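Local coordinates for protein DNA gyrase, B subunit, truncated (Myxococcus xanthus, PDB 3CWV) that probably binds ATP and, as a DNA gyrase B subunit, is thought to take part in the ATP-dependent breakage, passage and rejoining of double-stranded DNA, at residues L108-D119 and E150-D160; D170-C178 and R189-R197. All blocks are in the same frame, centred on the assembly; numbering follows the deposited sequence.

Contact 1 (L108-D119 and E150-D160)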
loop_
_atom_site.group_PDB
_atom_site.type_symbol
_atom_site.label_atom_id
_atom_site.label_comp_id
_atom_site.label_asym_id
_atom_site.label_seq_id
_atom_site.Cartn_x
_atom_site.Cartn_y
_atom_site.Cartn_z
ATOM N N LEU A 108 -0.584 21.265 1.099
ATOM C CA LEU A 108 -0.967 21.469 2.509
ATOM C C LEU A 108 0.213 21.514 3.483
ATOM O O LEU A 108 0.054 21.240 4.680
ATOM C CB LEU A 108 -1.987 20.403 2.952
ATOM C CG LEU A 108 -3.284 20.420 2.106
ATOM C CD1 LEU A 108 -4.267 19.349 2.553
ATOM C CD2 LEU A 108 -3.952 21.827 2.044
ATOM N N SER A 109 1.400 21.815 2.951
ATOM C CA SER A 109 2.583 22.050 3.765
ATOM C C SER A 109 2.818 23.569 3.882
ATOM O O SER A 109 2.392 24.321 3.021
ATOM C CB SER A 109 3.820 21.338 3.155
ATOM O OG SER A 109 4.114 21.894 1.862
ATOM N N SER A 110 3.440 24.026 4.978
ATOM C CA SER A 110 3.882 25.428 5.049
ATOM C C SER A 110 5.211 25.555 4.316
ATOM O O SER A 110 5.545 26.610 3.805
ATOM C CB SER A 110 4.062 25.900 6.497
ATOM O OG SER A 110 4.914 25.049 7.213
ATOM N N ARG A 111 5.955 24.464 4.276
ATOM C CA ARG A 111 7.215 24.457 3.524
ATOM C C ARG A 111 7.559 23.055 3.127
ATOM O O ARG A 111 7.216 22.114 3.831
ATOM C CB ARG A 111 8.370 25.018 4.379
ATOM C CG ARG A 111 8.558 24.381 5.735
ATOM C CD ARG A 111 9.430 25.321 6.609
ATOM N NE ARG A 111 9.656 24.828 7.967
ATOM C CZ ARG A 111 8.766 24.882 8.958
ATOM N NH1 ARG A 111 7.543 25.348 8.738
ATOM N NH2 ARG A 111 9.098 24.435 10.165
ATOM N N TYR A 112 8.299 22.929 2.014
ATOM C CA TYR A 112 8.835 21.659 1.631
ATOM C C TYR A 112 10.164 21.789 0.900
ATOM O O TYR A 112 10.562 22.881 0.498
ATOM C CB TYR A 112 7.845 20.863 0.774
ATOM C CG TYR A 112 7.456 21.373 -0.597
ATOM C CD1 TYR A 112 6.157 21.830 -0.836
ATOM C CD2 TYR A 112 8.344 21.333 -1.681
ATOM C CE1 TYR A 112 5.760 22.236 -2.104
ATOM C CE2 TYR A 112 7.940 21.733 -2.956
ATOM C CZ TYR A 112 6.642 22.183 -3.147
ATOM O OH TYR A 112 6.220 22.566 -4.390
ATOM N N GLN A 113 10.816 20.654 0.748
ATOM C CA GLN A 113 12.049 20.576 -0.040
ATOM C C GLN A 113 12.046 19.269 -0.779
ATOM O O GLN A 113 11.879 18.208 -0.175
ATOM C CB GLN A 113 13.266 20.676 0.872
ATOM C CG GLN A 113 14.585 20.467 0.123
ATOM C CD GLN A 113 15.789 20.697 1.027
ATOM O OE1 GLN A 113 15.819 21.666 1.781
ATOM N NE2 GLN A 113 16.789 19.799 0.954
ATOM N N VAL A 114 12.223 19.326 -2.095
ATOM C CA VAL A 114 12.289 18.110 -2.862
ATOM C C VAL A 114 13.704 18.015 -3.488
ATOM O O VAL A 114 14.156 18.960 -4.096
ATOM C CB VAL A 114 11.223 18.138 -3.984
ATOM C CG1 VAL A 114 11.363 16.955 -4.936
ATOM C CG2 VAL A 114 9.800 18.123 -3.363
ATOM N N ASP A 115 14.341 16.866 -3.355
ATOM C CA ASP A 115 15.667 16.638 -3.968
ATOM C C ASP A 115 15.563 15.502 -4.956
ATOM O O ASP A 115 14.912 14.495 -4.688
ATOM C CB ASP A 115 16.694 16.291 -2.906
ATOM C CG ASP A 115 17.028 17.463 -1.998
ATOM O OD1 ASP A 115 17.896 18.269 -2.389
ATOM O OD2 ASP A 115 16.469 17.557 -0.866
ATOM N N ILE A 116 16.188 15.661 -6.121
ATOM C CA ILE A 116 16.140 14.622 -7.136
ATOM C C ILE A 116 17.603 14.372 -7.521
ATOM O O ILE A 116 18.327 15.321 -7.819
ATOM C CB ILE A 116 15.331 15.038 -8.412
ATOM C CG1 ILE A 116 13.933 15.604 -8.084
ATOM C CG2 ILE A 116 15.198 13.862 -9.386
ATOM C CD1 ILE A 116 13.882 17.138 -8.134
ATOM N N TRP A 117 18.024 13.111 -7.470
ATOM C CA TRP A 117 19.395 12.736 -7.840
ATOM C C TRP A 117 19.262 11.959 -9.141
ATOM O O TRP A 117 18.408 11.085 -9.253
ATOM C CB TRP A 117 20.034 11.815 -6.783
ATOM C CG TRP A 117 20.425 12.451 -5.458
ATOM C CD1 TRP A 117 21.653 12.897 -5.088
ATOM C CD2 TRP A 117 19.561 12.659 -4.320
ATOM N NE1 TRP A 117 21.612 13.383 -3.791
ATOM C CE2 TRP A 117 20.338 13.244 -3.301
ATOM C CE3 TRP A 117 18.205 12.417 -4.084
ATOM C CZ2 TRP A 117 19.809 13.587 -2.057
ATOM C CZ3 TRP A 117 17.670 12.758 -2.845
ATOM C CH2 TRP A 117 18.471 13.324 -1.841
ATOM N N ALA A 118 20.110 12.275 -10.123
ATOM C CA ALA A 118 20.138 11.555 -11.408
ATOM C C ALA A 118 21.423 11.943 -12.146
ATOM O O ALA A 118 21.853 13.083 -12.057
ATOM C CB ALA A 118 18.937 11.909 -12.256
ATOM N N ASP A 119 22.046 10.995 -12.842
ATOM C CA ASP A 119 23.218 11.306 -13.699
ATOM C C ASP A 119 24.379 11.942 -12.963
ATOM O O ASP A 119 25.017 12.862 -13.474
ATOM C CB ASP A 119 22.807 12.244 -14.836
ATOM C CG ASP A 119 21.675 11.681 -15.667
ATOM O OD1 ASP A 119 21.806 10.516 -16.110
ATOM O OD2 ASP A 119 20.658 12.401 -15.866
ATOM N N GLU A 150 20.949 4.463 -8.919
ATOM C CA GLU A 150 21.072 5.235 -10.168
ATOM C C GLU A 150 20.393 6.603 -10.030
ATOM O O GLU A 150 20.960 7.649 -10.411
ATOM C CB GLU A 150 20.434 4.488 -11.346
ATOM C CG GLU A 150 21.112 3.209 -11.761
ATOM C CD GLU A 150 20.521 2.636 -13.059
ATOM O OE1 GLU A 150 19.798 3.368 -13.770
ATOM O OE2 GLU A 150 20.789 1.454 -13.368
ATOM N N ARG A 151 19.164 6.587 -9.498
ATOM C CA ARG A 151 18.416 7.807 -9.299
ATOM C C ARG A 151 17.649 7.706 -7.977
ATOM O O ARG A 151 17.501 6.625 -7.402
ATOM C CB ARG A 151 17.390 8.032 -10.420
ATOM C CG ARG A 151 17.955 8.031 -11.816
ATOM C CD ARG A 151 17.034 8.746 -12.757
ATOM N NE ARG A 151 17.394 8.418 -14.127
ATOM C CZ ARG A 151 16.743 8.851 -15.191
ATOM N NH1 ARG A 151 15.686 9.636 -15.038
ATOM N NH2 ARG A 151 17.140 8.467 -16.406
ATOM N N GLY A 152 17.166 8.847 -7.509
ATOM C CA GLY A 152 16.326 8.846 -6.307
ATOM C C GLY A 152 15.651 10.177 -6.132
ATOM O O GLY A 152 16.018 11.163 -6.770
ATOM N N VAL A 153 14.651 10.200 -5.252
ATOM C CA VAL A 153 13.913 11.414 -4.991
ATOM C C VAL A 153 13.559 11.437 -3.490
ATOM O O VAL A 153 13.176 10.410 -2.931
ATOM C CB VAL A 153 12.655 11.538 -5.894
ATOM C CG1 VAL A 153 11.868 10.227 -5.911
ATOM C CG2 VAL A 153 11.783 12.733 -5.471
ATOM N N ARG A 154 13.778 12.581 -2.865
ATOM C CA ARG A 154 13.349 12.810 -1.476
ATOM C C ARG A 154 12.347 13.960 -1.416
ATOM O O ARG A 154 12.566 15.006 -2.004
ATOM C CB ARG A 154 14.570 13.140 -0.609
ATOM C CG ARG A 154 14.270 13.380 0.887
ATOM C CD ARG A 154 15.580 13.918 1.538
ATOM N NE ARG A 154 15.540 13.866 3.001
ATOM C CZ ARG A 154 15.403 14.925 3.807
ATOM N NH1 ARG A 154 15.402 14.749 5.126
ATOM N NH2 ARG A 154 15.288 16.152 3.312
ATOM N N VAL A 155 11.257 13.766 -0.680
ATOM C CA VAL A 155 10.274 14.821 -0.496
ATOM C C VAL A 155 10.233 15.044 1.016
ATOM O O VAL A 155 9.961 14.119 1.750
ATOM C CB VAL A 155 8.874 14.391 -0.963
ATOM C CG1 VAL A 155 7.834 15.471 -0.615
ATOM C CG2 VAL A 155 8.864 14.170 -2.466
ATOM N N HIS A 156 10.577 16.238 1.459
ATOM C CA HIS A 156 10.593 16.549 2.901
ATOM C C HIS A 156 9.582 17.667 3.073
ATOM O O HIS A 156 9.650 18.638 2.345
ATOM C CB HIS A 156 11.968 17.060 3.321
ATOM C CG HIS A 156 12.000 17.624 4.712
ATOM N ND1 HIS A 156 11.781 18.960 4.988
ATOM C CD2 HIS A 156 12.190 17.021 5.906
ATOM C CE1 HIS A 156 11.878 19.156 6.293
ATOM N NE2 HIS A 156 12.138 17.994 6.870
ATOM N N PHE A 157 8.663 17.562 4.039
ATOM C CA PHE A 157 7.661 18.617 4.188
ATOM C C PHE A 157 7.200 18.751 5.633
ATOM O O PHE A 157 7.420 17.863 6.461
ATOM C CB PHE A 157 6.444 18.413 3.255
ATOM C CG PHE A 157 5.540 17.282 3.664
ATOM C CD1 PHE A 157 4.369 17.536 4.364
ATOM C CD2 PHE A 157 5.865 15.967 3.368
ATOM C CE1 PHE A 157 3.524 16.471 4.762
ATOM C CE2 PHE A 157 5.037 14.907 3.758
ATOM C CZ PHE A 157 3.877 15.154 4.467
ATOM N N VAL A 158 6.583 19.895 5.905
ATOM C CA VAL A 158 6.045 20.234 7.211
ATOM C C VAL A 158 4.560 20.581 7.039
ATOM O O VAL A 158 4.218 21.586 6.422
ATOM C CB VAL A 158 6.794 21.457 7.817
ATOM C CG1 VAL A 158 6.268 21.770 9.233
ATOM C CG2 VAL A 158 8.317 21.186 7.850
ATOM N N PRO A 159 3.674 19.740 7.586
ATOM C CA PRO A 159 2.243 20.036 7.508
ATOM C C PRO A 159 2.013 21.449 8.007
ATOM O O PRO A 159 2.599 21.846 9.018
ATOM C CB PRO A 159 1.625 19.010 8.468
ATOM C CG PRO A 159 2.565 17.809 8.323
ATOM C CD PRO A 159 3.934 18.480 8.302
ATOM N N ASP A 160 1.164 22.188 7.300
ATOM C CA ASP A 160 0.955 23.603 7.574
ATOM C C ASP A 160 0.238 23.780 8.916
ATOM O O ASP A 160 -0.939 23.378 9.073
ATOM C CB ASP A 160 0.122 24.203 6.435
ATOM C CG ASP A 160 0.159 25.730 6.412
ATOM O OD1 ASP A 160 0.039 26.358 7.495
ATOM O OD2 ASP A 160 0.364 26.288 5.314
HETATM O O HOH W 1 3.689 24.452 9.547
HETATM O O HOH W 2 14.351 16.695 0.346
HETATM O O HOH W 3 21.538 7.948 -13.133
#
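Trp117 CG stands anti to its carbonyl carbon (chi1 -72°) and Arg154 CG anti to its backbone N (chi1 -179°), which sets the indole and the extended arginine chain side by side, pointing the same way. The arginine meets the ring at its edge, with Trp117 CZ3 3.8 Å from Arg154 CB. Gly152, paired with Trp117, brings only backbone to that edge: its O lies in the ring plane, 3.7 Å from Trp117 CE3. The indole NE1 donates to Glu143 O.

On the same face Gln113 NE2 gives a nearly straight bond (176°) to the syn lone pair of Asp115 OD2, 2.9 Å away, while Asp115 OD1 is taken by Arg124 and Gln122. Both carboxylate oxygens are thus gripped. Arg154 NH2 stays 4.6 Å from Asp115 OD2, beyond a salt bridge, and donates to a water lying between them.

Strands 111-118 and 151-159 are antiparallel neighbours inside the mixed eight-stranded sheet of the N-terminal domain, consistent with the GHKL ATPase fold of gyrase B. Gln113 with His156, Asp115 with Arg154 and Trp117 with Gly152 form hydrogen-bonded pairs. The other face carries Tyr112, Val114, Val155 and Phe157, turned to helices 28-47 and 75-82. There Val114 CG2 lies 4.2 Å from Val155 CG2, and Tyr112 CB meets Phe157 CB at 3.8 Å.

Near the corner at Ser110, the Arg111 guanidinium lies across Val158, whose CG2 sits 3.8 Å from its plane, over its centre. Ser110 N donates to Val158 O at 2.9 Å.

Contact 2 (D170-C178 and R189-R197)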
loop_
_atom_site.group_PDB
_atom_site.type_symbol
_atom_site.label_atom_id
_atom_site.label_comp_id
_atom_site.label_asym_id
_atom_site.label_seq_id
_atom_site.Cartn_x
_atom_site.Cartn_y
_atom_site.Cartn_z
ATOM N N ASP A 170 1.655 9.880 15.000
ATOM C CA ASP A 170 1.691 8.635 15.746
ATOM C C ASP A 170 2.749 7.752 15.052
ATOM O O ASP A 170 2.478 7.179 13.992
ATOM C CB ASP A 170 0.304 7.989 15.676
ATOM C CG ASP A 170 0.192 6.709 16.499
ATOM O OD1 ASP A 170 1.186 5.969 16.669
ATOM O OD2 ASP A 170 -0.920 6.437 16.988
ATOM N N ARG A 171 3.950 7.671 15.630
ATOM C CA ARG A 171 5.042 6.857 15.069
ATOM C C ARG A 171 4.680 5.390 14.862
ATOM O O ARG A 171 5.079 4.773 13.857
ATOM C CB ARG A 171 6.295 6.914 15.941
ATOM C CG ARG A 171 7.348 7.865 15.477
ATOM C CD ARG A 171 6.946 9.265 15.765
ATOM N NE ARG A 171 8.111 10.101 16.038
ATOM C CZ ARG A 171 8.043 11.399 16.319
ATOM N NH1 ARG A 171 9.157 12.088 16.548
ATOM N NH2 ARG A 171 6.857 12.005 16.371
ATOM N N ALA A 172 3.933 4.836 15.815
ATOM C CA ALA A 172 3.513 3.435 15.744
ATOM C C ALA A 172 2.640 3.138 14.537
ATOM O O ALA A 172 2.813 2.099 13.874
ATOM C CB ALA A 172 2.779 3.018 17.043
ATOM N N ARG A 173 1.665 4.002 14.249
ATOM C CA ARG A 173 0.816 3.729 13.083
ATOM C C ARG A 173 1.542 3.942 11.740
ATOM O O ARG A 173 1.287 3.224 10.782
ATOM C CB ARG A 173 -0.522 4.485 13.151
ATOM C CG ARG A 173 -0.604 5.748 12.383
ATOM C CD ARG A 173 -2.022 6.278 12.414
ATOM N NE ARG A 173 -2.440 6.541 13.786
ATOM C CZ ARG A 173 -3.393 7.404 14.132
ATOM N NH1 ARG A 173 -4.061 8.074 13.199
ATOM N NH2 ARG A 173 -3.673 7.595 15.414
ATOM N N LEU A 174 2.449 4.911 11.684
ATOM C CA LEU A 174 3.319 5.089 10.516
ATOM C C LEU A 174 4.234 3.875 10.285
ATOM O O LEU A 174 4.336 3.398 9.144
ATOM C CB LEU A 174 4.116 6.405 10.596
ATOM C CG LEU A 174 3.308 7.720 10.601
ATOM C CD1 LEU A 174 4.285 8.867 10.531
ATOM C CD2 LEU A 174 2.257 7.793 9.447
ATOM N N SER A 175 4.871 3.350 11.343
ATOM C CA SER A 175 5.668 2.105 11.227
ATOM C C SER A 175 4.838 0.929 10.762
ATOM O O SER A 175 5.289 0.154 9.917
ATOM C CB SER A 175 6.381 1.694 12.534
ATOM O OG SER A 175 6.863 2.821 13.220
ATOM N N ARG A 176 3.628 0.778 11.304
ATOM C CA ARG A 176 2.726 -0.274 10.824
ATOM C C ARG A 176 2.403 -0.145 9.335
ATOM O O ARG A 176 2.322 -1.145 8.647
ATOM C CB ARG A 176 1.428 -0.324 11.634
ATOM C CG ARG A 176 1.563 -1.060 12.969
ATOM C CD ARG A 176 0.209 -1.313 13.603
ATOM N NE ARG A 176 -0.445 -0.064 13.987
ATOM C CZ ARG A 176 -0.221 0.576 15.134
ATOM N NH1 ARG A 176 0.643 0.086 16.010
ATOM N NH2 ARG A 176 -0.859 1.707 15.399
ATOM N N ARG A 177 2.202 1.072 8.835
ATOM C CA ARG A 177 1.891 1.244 7.413
ATOM C C ARG A 177 3.110 0.875 6.564
ATOM O O ARG A 177 2.984 0.341 5.452
ATOM C CB ARG A 177 1.425 2.675 7.119
ATOM C CG ARG A 177 1.169 3.002 5.647
ATOM C CD ARG A 177 -0.077 2.328 5.059
ATOM N NE ARG A 177 -1.298 2.690 5.782
ATOM C CZ ARG A 177 -2.344 3.344 5.268
ATOM N NH1 ARG A 177 -2.373 3.734 3.988
ATOM N NH2 ARG A 177 -3.384 3.594 6.052
ATOM N N CYS A 178 4.291 1.149 7.084
ATOM C CA CYS A 178 5.510 0.794 6.370
ATOM C C CYS A 178 5.653 -0.739 6.275
ATOM O O CYS A 178 6.016 -1.285 5.230
ATOM C CB CYS A 178 6.722 1.393 7.072
ATOM S SG CYS A 178 6.944 3.174 6.853
ATOM N N ARG A 189 12.277 -2.946 -0.184
ATOM C CA ARG A 189 12.899 -2.579 1.107
ATOM C C ARG A 189 12.293 -1.293 1.645
ATOM O O ARG A 189 12.362 -0.249 0.989
ATOM C CB ARG A 189 14.417 -2.409 0.936
ATOM C CG ARG A 189 15.077 -3.724 0.536
ATOM C CD ARG A 189 16.544 -3.599 0.294
ATOM N NE ARG A 189 17.107 -4.924 0.021
ATOM C CZ ARG A 189 17.433 -5.824 0.954
ATOM N NH1 ARG A 189 17.267 -5.554 2.251
ATOM N NH2 ARG A 189 17.930 -7.004 0.582
ATOM N N VAL A 190 11.649 -1.364 2.813
ATOM C CA VAL A 190 10.980 -0.184 3.335
ATOM C C VAL A 190 11.548 0.056 4.722
ATOM O O VAL A 190 11.615 -0.879 5.508
ATOM C CB VAL A 190 9.463 -0.393 3.530
ATOM C CG1 VAL A 190 8.829 0.895 4.058
ATOM C CG2 VAL A 190 8.779 -0.813 2.214
ATOM N N SER A 191 11.963 1.290 5.008
ATOM C CA SER A 191 12.546 1.620 6.303
ATOM C C SER A 191 11.780 2.757 6.968
ATOM O O SER A 191 11.292 3.677 6.298
ATOM C CB SER A 191 14.005 2.044 6.133
ATOM O OG SER A 191 14.784 0.948 5.663
ATOM N N PHE A 192 11.700 2.687 8.291
ATOM C CA PHE A 192 11.138 3.767 9.070
ATOM C C PHE A 192 12.229 4.285 10.020
ATOM O O PHE A 192 12.732 3.535 10.832
ATOM C CB PHE A 192 9.917 3.256 9.829
ATOM C CG PHE A 192 9.261 4.300 10.651
ATOM C CD1 PHE A 192 8.549 5.334 10.034
ATOM C CD2 PHE A 192 9.351 4.269 12.047
ATOM C CE1 PHE A 192 7.931 6.337 10.797
ATOM C CE2 PHE A 192 8.744 5.272 12.817
ATOM C CZ PHE A 192 8.023 6.303 12.189
ATOM N N ALA A 193 12.600 5.561 9.899
ATOM C CA ALA A 193 13.670 6.148 10.695
ATOM C C ALA A 193 13.091 7.106 11.719
ATOM O O ALA A 193 12.526 8.153 11.385
ATOM C CB ALA A 193 14.675 6.862 9.816
ATOM N N ASP A 194 13.203 6.694 12.975
ATOM C CA ASP A 194 12.750 7.444 14.132
ATOM C C ASP A 194 13.983 8.198 14.647
ATOM O O ASP A 194 14.716 7.705 15.510
ATOM C CB ASP A 194 12.268 6.426 15.162
ATOM C CG ASP A 194 11.391 7.028 16.235
ATOM O OD1 ASP A 194 11.594 8.205 16.604
ATOM O OD2 ASP A 194 10.501 6.290 16.714
ATOM N N LEU A 195 14.243 9.369 14.076
ATOM C CA LEU A 195 15.481 10.114 14.345
ATOM C C LEU A 195 15.732 10.414 15.833
ATOM O O LEU A 195 16.873 10.405 16.308
ATOM C CB LEU A 195 15.482 11.420 13.552
ATOM C CG LEU A 195 15.446 11.249 12.030
ATOM C CD1 LEU A 195 15.642 12.592 11.333
ATOM C CD2 LEU A 195 16.523 10.246 11.595
ATOM N N GLN A 196 14.651 10.694 16.547
ATOM C CA GLN A 196 14.713 10.953 17.982
ATOM C C GLN A 196 15.301 9.761 18.754
ATOM O O GLN A 196 16.239 9.927 19.543
ATOM C CB GLN A 196 13.316 11.312 18.517
ATOM C CG GLN A 196 12.830 12.681 18.109
ATOM C CD GLN A 196 11.906 13.289 19.140
ATOM O OE1 GLN A 196 10.711 12.984 19.183
ATOM N NE2 GLN A 196 12.457 14.162 19.987
ATOM N N ARG A 197 14.761 8.567 18.509
ATOM C CA ARG A 197 15.182 7.366 19.218
ATOM C C ARG A 197 16.531 6.800 18.772
ATOM O O ARG A 197 17.006 5.817 19.330
ATOM C CB ARG A 197 14.122 6.266 19.069
ATOM C CG ARG A 197 12.750 6.625 19.598
ATOM C CD ARG A 197 11.816 5.426 19.522
ATOM N NE ARG A 197 12.368 4.242 20.173
ATOM C CZ ARG A 197 12.120 3.896 21.435
ATOM N NH1 ARG A 197 11.321 4.650 22.187
ATOM N NH2 ARG A 197 12.669 2.797 21.949
HETATM O O HOH W 4 11.459 10.931 15.585
#
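Phe192 reaches from strand 189-194 to helix 171-178, which covers the strand that follows it, consistent with the alpha/beta layers of a GHKL-type ATPase domain; the two run almost antiparallel (168°) with their axes 8.4 Å apart. With CG anti to the backbone N (chi1 -179°), the phenyl ring projects at the helix and is met from several sides. Over one face comes Ser175 OG, 3.1 Å from Phe192 CD2. The hydroxyl gives its proton to Arg171 O at 2.7 Å, a carbonyl that Ser175 N also binds, from the opposite face of its plane.

At the ring edge, in plane, sits Arg171 CG, 3.7 Å from Phe192 CZ. The arginine chain crosses the phenylalanine at about a right angle, its guanidinium plane 77° from that of the ring. Leu174 CB meets the ring obliquely at CE1, and Cys178 SG comes obliquely too, on the CD1 side, 5.3 Å from the Phe192 ring centroid, in a sulfur-aromatic contact. There Cys178 CB also packs on Val190 CG1 at 3.7 Å. Trp203 of strand 199-204 and Val58 of strand 53-58 also touch Phe192.

Bends at chi2 and chi3 carry the Arg171 guanidinium past the ring toward Asp194. Arg171 NE remains 4.0 Å from Asp194 OD1, too far for a salt bridge. A water closes the gap, accepting from Arg171 NH1 at 2.8 Å and donating to Asp194 OD1.

Overall arrangement
Both contacts reach the same eight-stranded sheet, their centres about 18 Å apart and their nearest atoms about 7 Å apart. They follow in series: strand 151-159 of contact 1 leads on to helix 171-184 of contact 2. Contact 1 joins two strands within the sheet, so backbone hydrogen bonds hold it; contact 2 lays a helix on a strand next to the sheet's edge strand 199-204 and relies on side chains. Both are mostly buried. In contact 1 exposure increases at the strand ends, around Arg111 and Asp119, whereas in contact 2 it increases toward Gln196. Helix 28-47 borders both, touching Phe157 in one and Arg173 in the other.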